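Local structure of diaminopimelate decarboxylase (1TWI) at residues Glu61-Tyr66 against Asn286-Pro291; Val155-Asn160 against Phe180-Glu185; Gly300-Lys305 against Ile320-Asn325. The protein catalyses the pyridoxal-phosphate-dependent decarboxylation of meso-diaminopimelate to L-lysine, the last step of lysine biosynthesis by the diaminopimelate pathway. One frame throughout, in Å; residues are numbered along the deposited sequence.

Contact 1: residues Glu61-Tyr66 against Asn286-Pro291; sequences EFIVAY and NLILEP. With PLP (pyridoxal-5'-phosphate), chain E.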
loop_
_atom_site.group_PDB
_atom_site.type_symbol
_atom_site.label_atom_id
_atom_site.label_comp_id
_atom_site.label_asym_id
_atom_site.label_seq_id
_atom_site.Cartn_x
_atom_site.Cartn_y
_atom_site.Cartn_z
ATOM N N GLU A 61 19.542 -0.247 32.737
ATOM C CA GLU A 61 18.364 -0.952 32.238
ATOM C C GLU A 61 18.486 -1.379 30.764
ATOM O O GLU A 61 19.241 -0.784 29.995
ATOM C CB GLU A 61 17.146 -0.040 32.431
ATOM C CG GLU A 61 15.811 -0.783 32.521
ATOM C CD GLU A 61 14.626 0.177 32.801
ATOM O OE1 GLU A 61 14.901 1.371 33.196
ATOM O OE2 GLU A 61 13.445 -0.278 32.616
ATOM N N PHE A 62 17.767 -2.436 30.396
ATOM C CA PHE A 62 17.684 -2.916 29.008
ATOM C C PHE A 62 16.189 -2.812 28.658
ATOM O O PHE A 62 15.338 -3.396 29.363
ATOM C CB PHE A 62 18.137 -4.385 28.829
ATOM C CG PHE A 62 17.839 -4.920 27.442
ATOM C CD1 PHE A 62 18.492 -4.408 26.333
ATOM C CD2 PHE A 62 16.832 -5.869 27.244
ATOM C CE1 PHE A 62 18.136 -4.839 25.026
ATOM C CE2 PHE A 62 16.466 -6.305 25.942
ATOM C CZ PHE A 62 17.119 -5.790 24.851
ATOM N N ILE A 63 15.864 -2.099 27.579
ATOM C CA ILE A 63 14.450 -1.893 27.216
ATOM C C ILE A 63 14.166 -2.298 25.795
ATOM O O ILE A 63 14.853 -1.850 24.891
ATOM C CB ILE A 63 14.047 -0.377 27.298
ATOM C CG1 ILE A 63 14.236 0.111 28.727
ATOM C CG2 ILE A 63 12.539 -0.154 26.855
ATOM C CD1 ILE A 63 14.077 1.645 28.828
ATOM N N VAL A 64 13.146 -3.120 25.595
ATOM C CA VAL A 64 12.751 -3.478 24.236
ATOM C C VAL A 64 11.628 -2.484 23.864
ATOM O O VAL A 64 10.541 -2.485 24.467
ATOM C CB VAL A 64 12.182 -4.909 24.188
ATOM C CG1 VAL A 64 11.757 -5.264 22.761
ATOM C CG2 VAL A 64 13.238 -5.896 24.714
ATOM N N ALA A 65 11.888 -1.599 22.918
ATOM C CA ALA A 65 10.829 -0.678 22.501
ATOM C C ALA A 65 10.280 -1.224 21.182
ATOM O O ALA A 65 10.799 -0.918 20.072
ATOM C CB ALA A 65 11.385 0.755 22.321
ATOM N N TYR A 66 9.229 -2.034 21.299
ATOM C CA TYR A 66 8.638 -2.661 20.108
ATOM C C TYR A 66 8.235 -1.642 19.052
ATOM O O TYR A 66 7.569 -0.678 19.351
ATOM C CB TYR A 66 7.461 -3.570 20.540
ATOM C CG TYR A 66 6.605 -4.018 19.408
ATOM C CD1 TYR A 66 7.119 -4.811 18.377
ATOM C CD2 TYR A 66 5.260 -3.627 19.346
ATOM C CE1 TYR A 66 6.323 -5.210 17.303
ATOM C CE2 TYR A 66 4.452 -4.016 18.275
ATOM C CZ TYR A 66 4.985 -4.798 17.257
ATOM O OH TYR A 66 4.192 -5.106 16.177
ATOM N N ASN A 286 21.915 2.983 29.687
ATOM C CA ASN A 286 20.803 2.037 29.558
ATOM C C ASN A 286 20.831 1.691 28.079
ATOM O O ASN A 286 21.227 2.514 27.267
ATOM C CB ASN A 286 19.481 2.701 29.896
ATOM C CG ASN A 286 19.477 3.227 31.285
ATOM O OD1 ASN A 286 19.667 2.456 32.244
ATOM N ND2 ASN A 286 19.293 4.539 31.426
ATOM N N LEU A 287 20.415 0.477 27.721
ATOM C CA LEU A 287 20.447 0.067 26.340
ATOM C C LEU A 287 19.018 -0.148 25.837
ATOM O O LEU A 287 18.220 -0.799 26.521
ATOM C CB LEU A 287 21.246 -1.280 26.207
ATOM C CG LEU A 287 21.197 -1.998 24.838
ATOM C CD1 LEU A 287 21.741 -1.087 23.744
ATOM C CD2 LEU A 287 22.024 -3.340 24.849
ATOM N N ILE A 288 18.671 0.414 24.677
ATOM C CA ILE A 288 17.317 0.224 24.139
ATOM C C ILE A 288 17.429 -0.313 22.722
ATOM O O ILE A 288 18.317 0.144 21.961
ATOM C CB ILE A 288 16.565 1.590 24.022
ATOM C CG1 ILE A 288 16.487 2.246 25.408
ATOM C CG2 ILE A 288 15.166 1.390 23.440
ATOM C CD1 ILE A 288 16.031 3.771 25.394
ATOM N N LEU A 289 16.571 -1.275 22.359
ATOM C CA LEU A 289 16.528 -1.774 20.981
ATOM C C LEU A 289 15.083 -1.564 20.532
ATOM O O LEU A 289 14.180 -1.502 21.368
ATOM C CB LEU A 289 16.872 -3.285 20.877
ATOM C CG LEU A 289 18.268 -3.685 21.390
ATOM C CD1 LEU A 289 18.573 -5.185 21.024
ATOM C CD2 LEU A 289 19.296 -2.777 20.749
ATOM N N GLU A 290 14.872 -1.491 19.219
ATOM C CA GLU A 290 13.530 -1.236 18.669
ATOM C C GLU A 290 13.125 -2.288 17.688
ATOM O O GLU A 290 12.743 -1.979 16.580
ATOM C CB GLU A 290 13.488 0.138 17.971
ATOM C CG GLU A 290 13.824 1.362 18.911
ATOM C CD GLU A 290 13.948 2.705 18.124
ATOM O OE1 GLU A 290 14.265 2.702 16.906
ATOM O OE2 GLU A 290 13.765 3.759 18.750
ATOM N N PRO A 291 13.186 -3.578 18.082
ATOM C CA PRO A 291 12.792 -4.580 17.105
ATOM C C PRO A 291 11.307 -4.461 16.728
ATOM O O PRO A 291 10.461 -4.141 17.598
ATOM C CB PRO A 291 13.099 -5.913 17.811
ATOM C CG PRO A 291 12.806 -5.603 19.281
ATOM C CD PRO A 291 13.368 -4.157 19.439
HETATM N N1 PLP E . 13.235 1.793 14.631
HETATM C C2 PLP E . 13.033 2.680 13.588
HETATM C C2A PLP E . 13.512 4.134 13.816
HETATM C C3 PLP E . 12.397 2.200 12.446
HETATM O O3 PLP E . 12.214 3.097 11.443
HETATM C C4 PLP E . 12.002 0.898 12.285
HETATM C C4A PLP E . 11.299 0.466 10.953
HETATM O O4A PLP E . 10.914 1.347 10.251
HETATM C C5 PLP E . 12.207 -0.016 13.343
HETATM C C6 PLP E . 12.834 0.469 14.480
HETATM C C5A PLP E . 11.844 -1.494 13.350
HETATM O O4P PLP E . 12.490 -2.221 12.272
HETATM P P PLP E . 12.371 -3.797 12.150
HETATM O O1P PLP E . 13.138 -4.103 10.929
HETATM O O2P PLP E . 10.903 -4.075 11.981
HETATM O O3P PLP E . 12.948 -4.398 13.350
#
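The ring of Phe62 turns one edge to two leucines of the neighbouring strand. Leu287 CG lies in the ring plane, 3.9 Å from Phe62 CD1, and Leu289 CG meets the same edge at Phe62 CE1, 3.8 Å away. Phe62 CG is anti to the backbone N (chi1 171°), and its side chain runs beside that of Leu287, both pointing the same way; the ring also stacks with Phe51 of helix 37-58. The second flat group is the cofactor: Glu290 OE1 lies 2.7 Å from N1 of the pyridoxal phosphate, an approach consistent with the carboxylate-pyridine pairing familiar from fold-type III decarboxylases. His208 bonds the same oxygen, while Asn111 and Asn246 grip OE2, so a second shell fixes how the carboxylate is turned.

Four backbone hydrogen bonds join the strands in parallel register: Leu287 N to Glu61 O, Ile63 N to Leu287 O, Leu289 N to Ile63 O and Ala65 N to Leu289 O. This pairing of strands 62-67 and 286-289 closes the eight-stranded TIM barrel of the pyridoxal-binding domain. Phe62, Val64, Leu287 and Leu289 belong to its outward face, where large apolar groups suit the packing against helices 37-58 and 264-276. On the opposite face Ile63 CB meets Ile288 CG1 at 4.1 Å, and the small Ala65 brings its CB to 4.0 Å from Ile288 CG2.

Just past the ladder Pro291 crosses the side chain of Val64 at about a right angle, Val64 CG1 being 3.7 Å from Pro291 CG. At the start of the strands the Asn286 amide takes the place of a backbone acceptor: Glu61 N gives a nearly straight bond (171°) to a lone pair of Asn286 OD1 at 2.8 Å, while ND2 is bonded to Asp244.

Contact 2: residues Val155-Asn160 against Phe180-Glu185; sequences VAFRIN and FGLDVE
Phe157 offers a ring edge to Leu182: its CD2 is 3.7 Å from Leu182 CD1, which lies in the ring plane, and both side chains also pack on helix 188-198. Arg158 comes next, its extended chain carrying NE out to Phe180. The guanidinium lies flat on the ring, with the planes only 13° apart and the centres 4.4 Å from each other. The overlap is offset: Phe180 CB sits over the centre of the guanidinium, and Arg158 NH1 comes to 3.4 Å from Phe180 CD1. A long cation with a flat, delocalised end suits this place, since it can lie on an aromatic ring and still touch the cofactor; Cys358 and Glu359 of the second subunit pack against Arg158 and Phe180 respectively.

Strand 153-160 is a stave of the TIM barrel, and 182-183 is a short extra strand beside its C-terminal end, joined to it by a beta-alpha-beta crossover through helix 169-177. Leu182 N bonds to Arg158 O, and Leu182 O receives Asn160 N from above its carbonyl plane. Between these bonds Ile159 CB lies 3.7 Å from Val184 CG2, a methyl of Val184 set against the branch point of Ile159.

Asn160 ends the walk with both backbone and amide engaged. Its ND2 donates to a lone pair of Phe180 O at 2.8 Å, that oxygen lying close to the amide plane. A water links ND2 to Asp183 OD2; the other carboxylate oxygen, OD1, is bonded to Ser186 OG. Asn160 OD1 is 3.7 Å from Gly181 CA; a glycine fits there because it has no side chain to intrude and accepts a positive phi (73°). Asn160 O takes two donors, Val184 N at 3.1 Å and a second water that is itself bonded by Glu185 N.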
loop_
_atom_site.group_PDB
_atom_site.type_symbol
_atom_site.label_atom_id
_atom_site.label_comp_id
_atom_site.label_asym_id
_atom_site.label_seq_id
_atom_site.Cartn_x
_atom_site.Cartn_y
_atom_site.Cartn_z
ATOM N N VAL A 155 14.834 14.705 25.498
ATOM C CA VAL A 155 15.229 14.526 24.106
ATOM C C VAL A 155 16.459 13.641 23.943
ATOM O O VAL A 155 17.430 13.793 24.684
ATOM C CB VAL A 155 15.500 15.877 23.324
ATOM C CG1 VAL A 155 14.099 16.658 23.060
ATOM C CG2 VAL A 155 16.468 16.781 24.111
ATOM N N ALA A 156 16.345 12.688 23.001
ATOM C CA ALA A 156 17.436 11.816 22.592
ATOM C C ALA A 156 17.690 12.325 21.147
ATOM O O ALA A 156 16.904 13.119 20.609
ATOM C CB ALA A 156 16.971 10.328 22.597
ATOM N N PHE A 157 18.786 11.925 20.515
ATOM C CA PHE A 157 19.067 12.418 19.191
ATOM C C PHE A 157 19.331 11.280 18.259
ATOM O O PHE A 157 20.176 10.420 18.552
ATOM C CB PHE A 157 20.314 13.363 19.260
ATOM C CG PHE A 157 20.058 14.589 20.066
ATOM C CD1 PHE A 157 20.016 14.532 21.455
ATOM C CD2 PHE A 157 19.688 15.761 19.424
ATOM C CE1 PHE A 157 19.579 15.643 22.207
ATOM C CE2 PHE A 157 19.247 16.883 20.168
ATOM C CZ PHE A 157 19.192 16.824 21.531
ATOM N N ARG A 158 18.615 11.245 17.138
ATOM C CA ARG A 158 18.837 10.162 16.163
ATOM C C ARG A 158 20.021 10.632 15.315
ATOM O O ARG A 158 19.938 11.634 14.623
ATOM C CB ARG A 158 17.614 9.960 15.249
ATOM C CG ARG A 158 17.873 8.933 14.160
ATOM C CD ARG A 158 16.606 8.604 13.332
ATOM N NE ARG A 158 16.866 7.468 12.430
ATOM C CZ ARG A 158 15.935 6.835 11.733
ATOM N NH1 ARG A 158 14.667 7.225 11.815
ATOM N NH2 ARG A 158 16.276 5.808 10.955
ATOM N N ILE A 159 21.117 9.898 15.383
ATOM C CA ILE A 159 22.326 10.266 14.652
ATOM C C ILE A 159 22.622 9.299 13.515
ATOM O O ILE A 159 22.220 8.128 13.567
ATOM C CB ILE A 159 23.558 10.232 15.593
ATOM C CG1 ILE A 159 23.728 8.794 16.187
ATOM C CG2 ILE A 159 23.319 11.083 16.871
ATOM C CD1 ILE A 159 24.990 8.651 17.162
ATOM N N ASN A 160 23.372 9.779 12.519
ATOM C CA ASN A 160 23.810 8.956 11.382
ATOM C C ASN A 160 25.328 8.888 11.583
ATOM O O ASN A 160 26.038 9.786 11.179
ATOM C CB ASN A 160 23.464 9.678 10.110
ATOM C CG ASN A 160 21.987 9.907 10.009
ATOM O OD1 ASN A 160 21.219 9.128 10.576
ATOM N ND2 ASN A 160 21.570 10.931 9.285
ATOM N N PHE A 180 16.364 10.688 7.171
ATOM C CA PHE A 180 16.436 10.691 8.657
ATOM C C PHE A 180 17.723 11.091 9.317
ATOM O O PHE A 180 18.800 11.012 8.707
ATOM C CB PHE A 180 16.155 9.280 9.236
ATOM C CG PHE A 180 15.022 8.562 8.552
ATOM C CD1 PHE A 180 13.710 8.820 8.915
ATOM C CD2 PHE A 180 15.288 7.631 7.548
ATOM C CE1 PHE A 180 12.660 8.134 8.292
ATOM C CE2 PHE A 180 14.231 6.932 6.899
ATOM C CZ PHE A 180 12.915 7.189 7.286
ATOM N N GLY A 181 17.588 11.472 10.586
ATOM C CA GLY A 181 18.755 11.704 11.405
ATOM C C GLY A 181 19.650 12.923 11.224
ATOM O O GLY A 181 19.559 13.670 10.228
ATOM N N LEU A 182 20.553 13.023 12.196
ATOM C CA LEU A 182 21.523 14.118 12.339
ATOM C C LEU A 182 22.882 13.586 11.983
ATOM O O LEU A 182 23.397 12.679 12.665
ATOM C CB LEU A 182 21.532 14.594 13.794
ATOM C CG LEU A 182 20.154 15.095 14.254
ATOM C CD1 LEU A 182 20.091 15.149 15.791
ATOM C CD2 LEU A 182 19.907 16.510 13.727
ATOM N N ASP A 183 23.426 14.100 10.876
ATOM C CA ASP A 183 24.717 13.623 10.398
ATOM C C ASP A 183 25.804 13.864 11.467
ATOM O O ASP A 183 25.935 14.984 12.009
ATOM C CB ASP A 183 25.097 14.327 9.106
ATOM C CG ASP A 183 26.301 13.683 8.444
ATOM O OD1 ASP A 183 27.395 14.272 8.490
ATOM O OD2 ASP A 183 26.163 12.563 7.915
ATOM N N VAL A 184 26.543 12.816 11.811
ATOM C CA VAL A 184 27.609 12.974 12.786
ATOM C C VAL A 184 28.881 13.585 12.142
ATOM O O VAL A 184 29.466 14.539 12.674
ATOM C CB VAL A 184 28.030 11.622 13.400
ATOM C CG1 VAL A 184 29.411 11.780 14.182
ATOM C CG2 VAL A 184 26.941 11.113 14.402
ATOM N N GLU A 185 29.297 13.040 11.012
ATOM C CA GLU A 185 30.577 13.464 10.435
ATOM C C GLU A 185 30.733 14.922 10.127
ATOM O O GLU A 185 31.796 15.509 10.435
ATOM C CB GLU A 185 30.925 12.643 9.178
ATOM C CG GLU A 185 32.403 12.314 9.180
ATOM C CD GLU A 185 32.970 11.871 7.810
ATOM O OE1 GLU A 185 34.238 11.778 7.724
ATOM O OE2 GLU A 185 32.165 11.628 6.872
HETATM O O HOH W 1 28.406 10.559 9.998
HETATM O O HOH W 2 23.704 11.763 7.232
#

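Contact 3: residues Gly300-Lys305 against Ile320-Asn325; sequences GYLLGK and IDAGMN
Asp321 swings its carboxylate over the junction between Gly304 and Lys305. Its CG stands between the backbone N and the carbonyl carbon (chi1 58°), a crowded position which sets CG on the side of Lys305. There OD1 accepts the hydrogen of Lys305 N at 2.9 Å, the donor lying well above the carboxylate plane. In return Asp321 N donates to Lys305 O, also at 2.9 Å, and one residue is thus held through both amide N and side chain to the N and O of a single partner. The short, branched acid suits the task because its other oxygen, OD2, serves a second set of partners, Thr30 OG1 and His307 NE2. Lys305 NZ, 5.5 Å from Asp321 OD2, makes no contact with it, though its charge may still favour the carboxylate.

Gly304 lets the chains come close. Glycine suits the place because its bare CA faces Ile320 and Ala322 at close quarters, and Gly304 CA lies 3.4 Å from Asp321 OD1. Ala322, small in its turn, fits beside the end of Leu302, whose CD2 reaches to 4.0 Å from Ala322 CB. Phe364 of strand 363-371 packs against both Ile320 and Ala322, while Leu302 also touches strands 32-36 and 378-382.

The arrangement is that of the open end of a beta hairpin, strands 300-311 and 316-320, in the mixed beta-sheet domain of fold-type III decarboxylases, where the second strand gives way to the loop leading to helix 329-333 and its substrate-pocket residues Arg329 and Tyr333.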
loop_
_atom_site.group_PDB
_atom_site.type_symbol
_atom_site.label_atom_id
_atom_site.label_comp_id
_atom_site.label_asym_id
_atom_site.label_seq_id
_atom_site.Cartn_x
_atom_site.Cartn_y
_atom_site.Cartn_z
ATOM N N GLY A 300 2.747 -14.535 12.589
ATOM C CA GLY A 300 1.577 -14.346 11.704
ATOM C C GLY A 300 1.473 -15.213 10.473
ATOM O O GLY A 300 2.476 -15.434 9.776
ATOM N N TYR A 301 0.273 -15.736 10.210
ATOM C CA TYR A 301 0.052 -16.580 9.034
ATOM C C TYR A 301 -1.181 -16.026 8.367
ATOM O O TYR A 301 -2.088 -15.615 9.060
ATOM C CB TYR A 301 -0.222 -18.036 9.453
ATOM C CG TYR A 301 0.976 -18.597 10.225
ATOM C CD1 TYR A 301 1.142 -18.284 11.571
ATOM C CD2 TYR A 301 1.996 -19.351 9.569
ATOM C CE1 TYR A 301 2.269 -18.667 12.269
ATOM C CE2 TYR A 301 3.158 -19.772 10.276
ATOM C CZ TYR A 301 3.274 -19.411 11.625
ATOM O OH TYR A 301 4.401 -19.711 12.364
ATOM N N LEU A 302 -1.199 -16.004 7.030
ATOM C CA LEU A 302 -2.376 -15.534 6.310
ATOM C C LEU A 302 -2.989 -16.710 5.523
ATOM O O LEU A 302 -2.317 -17.300 4.649
ATOM C CB LEU A 302 -1.999 -14.403 5.342
ATOM C CG LEU A 302 -3.124 -13.838 4.443
ATOM C CD1 LEU A 302 -4.300 -13.297 5.287
ATOM C CD2 LEU A 302 -2.526 -12.763 3.576
ATOM N N LEU A 303 -4.253 -17.035 5.835
ATOM C CA LEU A 303 -4.947 -18.137 5.169
ATOM C C LEU A 303 -5.824 -17.587 4.064
ATOM O O LEU A 303 -6.538 -16.597 4.250
ATOM C CB LEU A 303 -5.838 -18.903 6.185
ATOM C CG LEU A 303 -5.121 -19.273 7.494
ATOM C CD1 LEU A 303 -6.068 -20.046 8.460
ATOM C CD2 LEU A 303 -3.892 -20.102 7.166
ATOM N N GLY A 304 -5.735 -18.212 2.903
ATOM C CA GLY A 304 -6.512 -17.789 1.755
ATOM C C GLY A 304 -7.087 -19.034 1.087
ATOM O O GLY A 304 -6.373 -20.009 0.859
ATOM N N LYS A 305 -8.378 -19.013 0.809
ATOM C CA LYS A 305 -8.985 -20.132 0.178
ATOM C C LYS A 305 -8.841 -20.054 -1.342
ATOM O O LYS A 305 -8.906 -18.956 -1.972
ATOM C CB LYS A 305 -10.460 -20.231 0.593
ATOM C CG LYS A 305 -11.251 -21.340 -0.158
ATOM C CD LYS A 305 -12.604 -21.711 0.563
ATOM C CE LYS A 305 -13.620 -20.588 0.513
ATOM N NZ LYS A 305 -14.926 -21.084 1.091
ATOM N N ILE A 320 -6.386 -17.336 -5.043
ATOM C CA ILE A 320 -6.946 -17.359 -3.709
ATOM C C ILE A 320 -7.659 -16.069 -3.301
ATOM O O ILE A 320 -7.492 -15.021 -3.957
ATOM C CB ILE A 320 -5.843 -17.706 -2.641
ATOM C CG1 ILE A 320 -4.716 -16.657 -2.676
ATOM C CG2 ILE A 320 -5.251 -19.160 -2.922
ATOM C CD1 ILE A 320 -3.713 -16.899 -1.556
ATOM N N ASP A 321 -8.445 -16.125 -2.215
ATOM C CA ASP A 321 -9.168 -14.931 -1.796
ATOM C C ASP A 321 -8.400 -13.919 -0.945
ATOM O O ASP A 321 -8.961 -12.899 -0.527
ATOM C CB ASP A 321 -10.546 -15.278 -1.193
ATOM C CG ASP A 321 -10.475 -16.204 -0.010
ATOM O OD1 ASP A 321 -9.380 -16.342 0.617
ATOM O OD2 ASP A 321 -11.548 -16.801 0.303
ATOM N N ALA A 322 -7.127 -14.202 -0.706
ATOM C CA ALA A 322 -6.237 -13.240 -0.060
ATOM C C ALA A 322 -5.649 -12.467 -1.240
ATOM O O ALA A 322 -5.469 -13.018 -2.341
ATOM C CB ALA A 322 -5.109 -13.931 0.696
ATOM N N GLY A 323 -5.280 -11.215 -1.018
ATOM C CA GLY A 323 -4.753 -10.427 -2.122
ATOM C C GLY A 323 -3.800 -9.367 -1.606
ATOM O O GLY A 323 -3.675 -9.163 -0.398
ATOM N N MET A 324 -3.136 -8.667 -2.515
ATOM C CA MET A 324 -2.176 -7.654 -2.105
ATOM C C MET A 324 -2.758 -6.586 -1.138
ATOM O O MET A 324 -2.007 -6.030 -0.331
ATOM C CB MET A 324 -1.569 -6.970 -3.341
ATOM C CG MET A 324 -2.579 -6.159 -4.170
ATOM S SD MET A 324 -1.787 -5.399 -5.609
ATOM C CE MET A 324 -1.077 -3.864 -4.880
ATOM N N ASN A 325 -4.050 -6.275 -1.229
ATOM C CA ASN A 325 -4.616 -5.275 -0.298
ATOM C C ASN A 325 -4.581 -5.839 1.183
ATOM O O ASN A 325 -4.551 -5.084 2.182
ATOM C CB ASN A 325 -6.069 -4.948 -0.707
ATOM C CG ASN A 325 -7.005 -6.129 -0.474
ATOM O OD1 ASN A 325 -6.928 -7.172 -1.170
ATOM N ND2 ASN A 325 -7.876 -5.990 0.530
#

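In the fold
Contacts 1 and 2 share the parallel sheet of the TIM barrel, with centres about 18 Å apart, and contact 2 is nested in the chain loop that contact 1 closes. Contact 3 follows both in sequence and belongs to the mixed beta sheet of the other domain, across the chain's centre: its centre lies about 33 Å from that of contact 1 and 39 Å from that of contact 2. Contacts 1 and 2 both reach the same cofactor pocket, through Glu290 and Arg158. Residues of the second subunit's beta domain reach contact 2, consistent with an active site shared across the dimer.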